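PDB 3BUT: uncharacterized protein Af_0446 from Archaeoglobus fulgidus DSM 4304, which is of unknown function but has a beta-barrel fold and a late embryogenesis abundant (water stress) domain, and is probably a lipid-binding protein. Local coordinates for residues 41-44 with 50-53; 53-58 with 72-77. The protein carries 4 engineered substitutions. All coordinates share one frame; numbering follows the deposited sequence. Where two conformers were deposited one is given.

Contact 1 of 2, residues 41-44 with 50-53; sequences YTIE and VADG
Tyr-41 to Ile-43 run antiparallel to Ala-51 to Gly-53, the axes of 41-44 and 50-53 pointing 167° apart in direction, with Tyr-41/Gly-53 and Ile-43/Ala-51 as hydrogen-bonded pairs and Thr-42/Asp-52 as the non-hydrogen-bonded pair between them. Tyr-41 N gives a 2.8 Å bond to Gly-53 O, and Gly-53 N returns one to Tyr-41 O. Ile-43 O is gripped twice. Val-50 N reaches Ile-43 O at 2.9 Å, close to the C=O axis, but its N-H is bent, 131° at the hydrogen. Ala-51 N approaches Ile-43 O in the carbonyl plane, on a lone pair, at a longer 3.3 Å.

Tyr-41 lays its ring back across the partner strand. Its CG sits between the backbone N and the carbonyl carbon (chi1 64°), and this torsion carries the ring over Gly-53. Gly-53 CA lies over the face as a CH-pi contact, 4.1 Å from the centroid of the Tyr-41 ring. Ala-51 CB approaches the ring edge near CE2. The hydroxyl has a weak bond from Arg-74 N on strand 66-76. Ile-43 meets two neighbours: its CG2 is 3.7 Å from Val-50 CG2, while its CB faces Ala-51 CB at 3.8 Å. Both Ile-43 and Val-50 also touch Leu-75, so this face of the hairpin packs against the other sheet.

On the opposite face Thr-42 and Asp-52 lie side by side and point the same way. Thr-42 CG2 touches Asp-52 OD1 at 3.4 Å. The main polar partner of that oxygen is His-40 NE2.

Val-50 and Ala-51 both face Ile-43, which makes a classic beta bulge. It lies near the turn of the hairpin formed by strands 34-45 and 48-61, at one edge of a four-stranded antiparallel sheet.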
loop_
_atom_site.group_PDB
_atom_site.type_symbol
_atom_site.label_atom_id
_atom_site.label_comp_id
_atom_site.label_asym_id
_atom_site.label_seq_id
_atom_site.Cartn_x
_atom_site.Cartn_y
_atom_site.Cartn_z
ATOM N N TYR A 41 -10.215 -19.030 -3.805
ATOM C CA TYR A 41 -10.213 -17.796 -3.026
ATOM C C TYR A 41 -10.288 -16.562 -3.887
ATOM O O TYR A 41 -9.801 -16.557 -5.015
ATOM C CB TYR A 41 -9.009 -17.727 -2.079
ATOM C CG TYR A 41 -7.671 -17.684 -2.766
ATOM C CD1 TYR A 41 -7.028 -18.853 -3.154
ATOM C CD2 TYR A 41 -7.037 -16.469 -3.020
ATOM C CE1 TYR A 41 -5.800 -18.817 -3.788
ATOM C CE2 TYR A 41 -5.809 -16.424 -3.652
ATOM C CZ TYR A 41 -5.196 -17.599 -4.031
ATOM O OH TYR A 41 -3.974 -17.555 -4.662
ATOM N N THR A 42 -10.930 -15.524 -3.354
ATOM C CA THR A 42 -10.957 -14.199 -3.976
ATOM C C THR A 42 -10.719 -13.123 -2.930
ATOM O O THR A 42 -11.176 -13.241 -1.793
ATOM C CB THR A 42 -12.300 -13.867 -4.722
ATOM O OG1 THR A 42 -13.397 -13.861 -3.801
ATOM C CG2 THR A 42 -12.595 -14.843 -5.842
ATOM N N ILE A 43 -9.988 -12.080 -3.312
ATOM C CA ILE A 43 -9.886 -10.869 -2.499
ATOM C C ILE A 43 -10.256 -9.657 -3.353
ATOM O O ILE A 43 -9.639 -9.410 -4.385
ATOM C CB ILE A 43 -8.482 -10.678 -1.882
ATOM C CG1 ILE A 43 -8.111 -11.877 -0.990
ATOM C CG2 ILE A 43 -8.426 -9.373 -1.077
ATOM C CD1 ILE A 43 -6.692 -11.855 -0.461
ATOM N N GLU A 44 -11.290 -8.931 -2.940
ATOM C CA GLU A 44 -11.687 -7.703 -3.614
ATOM C C GLU A 44 -11.437 -6.523 -2.701
ATOM O O GLU A 44 -11.693 -6.589 -1.501
ATOM C CB GLU A 44 -13.157 -7.744 -4.050
ATOM C CG GLU A 44 -13.445 -8.708 -5.185
ATOM C CD GLU A 44 -14.772 -8.450 -5.878
ATOM O OE1 GLU A 44 -15.241 -7.290 -5.885
ATOM O OE2 GLU A 44 -15.340 -9.413 -6.433
ATOM N N VAL A 50 -8.199 -8.189 -6.616
ATOM C CA VAL A 50 -6.740 -8.238 -6.474
ATOM C C VAL A 50 -6.178 -9.660 -6.316
ATOM O O VAL A 50 -4.976 -9.878 -6.485
ATOM C CB VAL A 50 -6.233 -7.318 -5.325
ATOM C CG1 VAL A 50 -6.615 -5.872 -5.580
ATOM C CG2 VAL A 50 -6.780 -7.767 -3.996
ATOM N N ALA A 51 -7.052 -10.612 -5.985
ATOM C CA ALA A 51 -6.695 -12.030 -5.904
ATOM C C ALA A 51 -7.872 -12.899 -6.331
ATOM O O ALA A 51 -9.025 -12.604 -6.009
ATOM C CB ALA A 51 -6.253 -12.399 -4.495
ATOM N N ASP A 52 -7.561 -13.974 -7.051
ATOM C CA ASP A 52 -8.549 -14.894 -7.595
ATOM C C ASP A 52 -7.821 -16.174 -7.976
ATOM O O ASP A 52 -7.218 -16.258 -9.049
ATOM C CB ASP A 52 -9.213 -14.271 -8.830
ATOM C CG ASP A 52 -10.258 -15.169 -9.462
ATOM O OD1 ASP A 52 -11.075 -15.755 -8.723
ATOM O OD2 ASP A 52 -10.270 -15.274 -10.708
ATOM N N GLY A 53 -7.861 -17.175 -7.103
ATOM C CA GLY A 53 -7.110 -18.395 -7.362
ATOM C C GLY A 53 -7.712 -19.672 -6.828
ATOM O O GLY A 53 -8.590 -19.646 -5.968
#

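Contact 2 of 2, residues 53-58 with 72-77; sequences GYENSP and SLRLNN
Arg-74 and Glu-55 meet through their side chains alone, and no hydrogen bond joins residues 53-58 to 72-77. The nearest CA atoms across the segments, those of Glu-55 and Ser-72, are still 8.0 Å apart.

The arginine chain can be followed outward. From CB, CG lies beside the backbone N, anti to the carbonyl carbon (chi1 -66°). The chain then runs extended through CD to NE, along its own strand, back toward Ser-72. The Arg-74 side chain also touches Gln-17 of strand 17-27. Contact with Glu-55 begins only at the guanidinium. Arg-74 NH2 comes to 3.9 Å from Glu-55 CG, which lies at the edge of the flat group, near its plane. Arg-74 NH1 and Glu-55 OE2 are 4.0 Å apart, a long salt bridge. The carboxylate is also at the guanidinium edge, but the two planes are turned 72° apart, so the charges do not pair side by side. The two chains cross at about a right angle.

Ser-72 OG lies 3.0 Å above the plane of the Arg-74 guanidinium, over its centre. Its angle to NH1 is too poor for a hydrogen bond, and its true partner is Glu-19. That second carboxylate would probably add to the negative field around Arg-74. Ser-72 CB also brushes Glu-55 OE2 at 4.3 Å.

Glu-55 was deposited in two conformers, so its carboxylate contacts are doubtful in detail. The long separation and the second conformer suggest a loose pairing.

Strand 48-61 is an outermost strand of the four-stranded sheet, and strand 66-76 is an outermost strand of the three-stranded one. The side chains thus reach from one sheet edge to the other, consistent with the Ig-like two-sheet fold of the E-set clan.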
loop_
_atom_site.group_PDB
_atom_site.type_symbol
_atom_site.label_atom_id
_atom_site.label_comp_id
_atom_site.label_asym_id
_atom_site.label_seq_id
_atom_site.Cartn_x
_atom_site.Cartn_y
_atom_site.Cartn_z
ATOM N N GLY A 53 -7.861 -17.175 -7.103
ATOM C CA GLY A 53 -7.110 -18.395 -7.362
ATOM C C GLY A 53 -7.712 -19.672 -6.828
ATOM O O GLY A 53 -8.590 -19.646 -5.968
ATOM N N TYR A 54 -7.229 -20.793 -7.361
ATOM C CA TYR A 54 -7.565 -22.119 -6.856
ATOM C C TYR A 54 -6.304 -22.888 -6.482
ATOM O O TYR A 54 -5.371 -22.982 -7.278
ATOM C CB TYR A 54 -8.358 -22.933 -7.891
ATOM C CG TYR A 54 -9.012 -24.157 -7.291
ATOM C CD1 TYR A 54 -10.292 -24.082 -6.741
ATOM C CD2 TYR A 54 -8.349 -25.389 -7.254
ATOM C CE1 TYR A 54 -10.898 -25.196 -6.174
ATOM C CE2 TYR A 54 -8.942 -26.510 -6.676
ATOM C CZ TYR A 54 -10.217 -26.405 -6.141
ATOM O OH TYR A 54 -10.828 -27.508 -5.590
ATOM N N GLU A 55 -6.277 -23.454 -5.274
ATOM C CA GLU A 55 -5.192 -24.309 -4.746
ATOM C C GLU A 55 -5.644 -25.771 -4.651
ATOM O O GLU A 55 -6.646 -26.096 -4.103
ATOM C CB GLU A 55 -4.670 -23.848 -3.371
ATOM C CG GLU A 55 -3.196 -23.482 -3.239
ATOM C CD GLU A 55 -2.337 -24.509 -2.471
ATOM O OE1 GLU A 55 -1.963 -25.522 -3.070
ATOM O OE2 GLU A 55 -1.981 -24.323 -1.285
ATOM N N ASN A 56 -4.866 -26.663 -5.225
ATOM C CA ASN A 56 -5.188 -28.078 -5.144
ATOM C C ASN A 56 -4.327 -28.778 -4.087
ATOM O O ASN A 56 -3.216 -29.227 -4.376
ATOM C CB ASN A 56 -5.031 -28.722 -6.529
ATOM C CG ASN A 56 -5.413 -30.192 -6.549
ATOM O OD1 ASN A 56 -4.783 -30.989 -7.245
ATOM N ND2 ASN A 56 -6.445 -30.559 -5.796
ATOM N N SER A 57 -4.839 -28.849 -2.858
ATOM C CA SER A 57 -4.128 -29.509 -1.759
ATOM C C SER A 57 -5.089 -30.309 -0.878
ATOM O O SER A 57 -5.685 -29.760 0.055
ATOM C CB SER A 57 -3.335 -28.489 -0.930
ATOM O OG SER A 57 -4.188 -27.710 -0.108
ATOM N N PRO A 58 -5.253 -31.609 -1.177
ATOM C CA PRO A 58 -6.249 -32.416 -0.474
ATOM C C PRO A 58 -5.847 -32.766 0.960
ATOM O O PRO A 58 -4.702 -33.137 1.205
ATOM C CB PRO A 58 -6.381 -33.669 -1.354
ATOM C CG PRO A 58 -5.592 -33.372 -2.612
ATOM C CD PRO A 58 -4.545 -32.402 -2.195
ATOM N N SER A 72 -3.745 -20.668 1.776
ATOM C CA SER A 72 -2.760 -19.718 1.301
ATOM C C SER A 72 -3.410 -18.795 0.286
ATOM O O SER A 72 -3.786 -19.225 -0.802
ATOM C CB SER A 72 -1.580 -20.459 0.672
ATOM O OG SER A 72 -0.623 -19.552 0.158
ATOM N N LEU A 73 -3.547 -17.526 0.651
ATOM C CA LEU A 73 -4.186 -16.545 -0.209
ATOM C C LEU A 73 -3.124 -15.631 -0.780
ATOM O O LEU A 73 -2.534 -14.836 -0.051
ATOM C CB LEU A 73 -5.216 -15.733 0.578
ATOM C CG LEU A 73 -6.065 -16.452 1.635
ATOM C CD1 LEU A 73 -6.828 -15.445 2.473
ATOM C CD2 LEU A 73 -7.020 -17.453 1.009
ATOM N N ARG A 74 -2.879 -15.747 -2.082
ATOM C CA ARG A 74 -1.820 -14.985 -2.735
ATOM C C ARG A 74 -2.353 -13.817 -3.554
ATOM O O ARG A 74 -3.315 -13.959 -4.302
ATOM C CB ARG A 74 -0.949 -15.891 -3.607
ATOM C CG ARG A 74 -0.139 -16.921 -2.823
ATOM C CD ARG A 74 0.494 -17.951 -3.751
ATOM N NE ARG A 74 0.825 -19.188 -3.047
ATOM C CZ ARG A 74 -0.021 -20.197 -2.850
ATOM N NH1 ARG A 74 0.382 -21.276 -2.191
ATOM N NH2 ARG A 74 -1.272 -20.133 -3.298
ATOM N N LEU A 75 -1.704 -12.667 -3.405
ATOM C CA LEU A 75 -2.065 -11.463 -4.138
ATOM C C LEU A 75 -0.982 -11.099 -5.141
ATOM O O LEU A 75 0.155 -10.813 -4.762
ATOM C CB LEU A 75 -2.287 -10.282 -3.186
ATOM C CG LEU A 75 -3.372 -10.345 -2.117
ATOM C CD1 LEU A 75 -2.803 -10.837 -0.812
ATOM C CD2 LEU A 75 -3.937 -8.961 -1.931
ATOM N N ASN A 76 -1.348 -11.125 -6.418
ATOM C CA ASN A 76 -0.522 -10.578 -7.486
ATOM C C ASN A 76 -0.526 -9.054 -7.356
ATOM O O ASN A 76 -1.595 -8.429 -7.346
ATOM C CB ASN A 76 -1.068 -11.033 -8.849
ATOM C CG ASN A 76 -0.352 -10.384 -10.031
ATOM O OD1 ASN A 76 -0.992 -9.792 -10.899
ATOM N ND2 ASN A 76 0.974 -10.501 -10.071
ATOM N N ASN A 77 0.661 -8.464 -7.258
ATOM C CA ASN A 77 0.787 -7.036 -6.993
ATOM C C ASN A 77 0.358 -6.131 -8.143
ATOM O O ASN A 77 0.017 -4.966 -7.935
ATOM C CB ASN A 77 2.215 -6.695 -6.562
ATOM C CG ASN A 77 2.705 -7.572 -5.425
ATOM O OD1 ASN A 77 1.997 -7.783 -4.440
ATOM N ND2 ASN A 77 3.921 -8.088 -5.557
#

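The centres of the two contacts lie 8 Å apart, and each is about 8 Å from the centre of the chain. They follow one another along strand 48-61: contact 1 uses residues 50-53, near its start, and contact 2 continues from the shared Gly-53. Contact 1 pairs that strand with strand 34-45 inside one sheet. Contact 2 looks across to strand 66-76 of the other sheet. The two also touch directly, since Ala-51 CB comes to 3.3 Å from Arg-74 O. Both sheets therefore meet along strand 48-61, consistent with the barrel described for this late embryogenesis abundant domain.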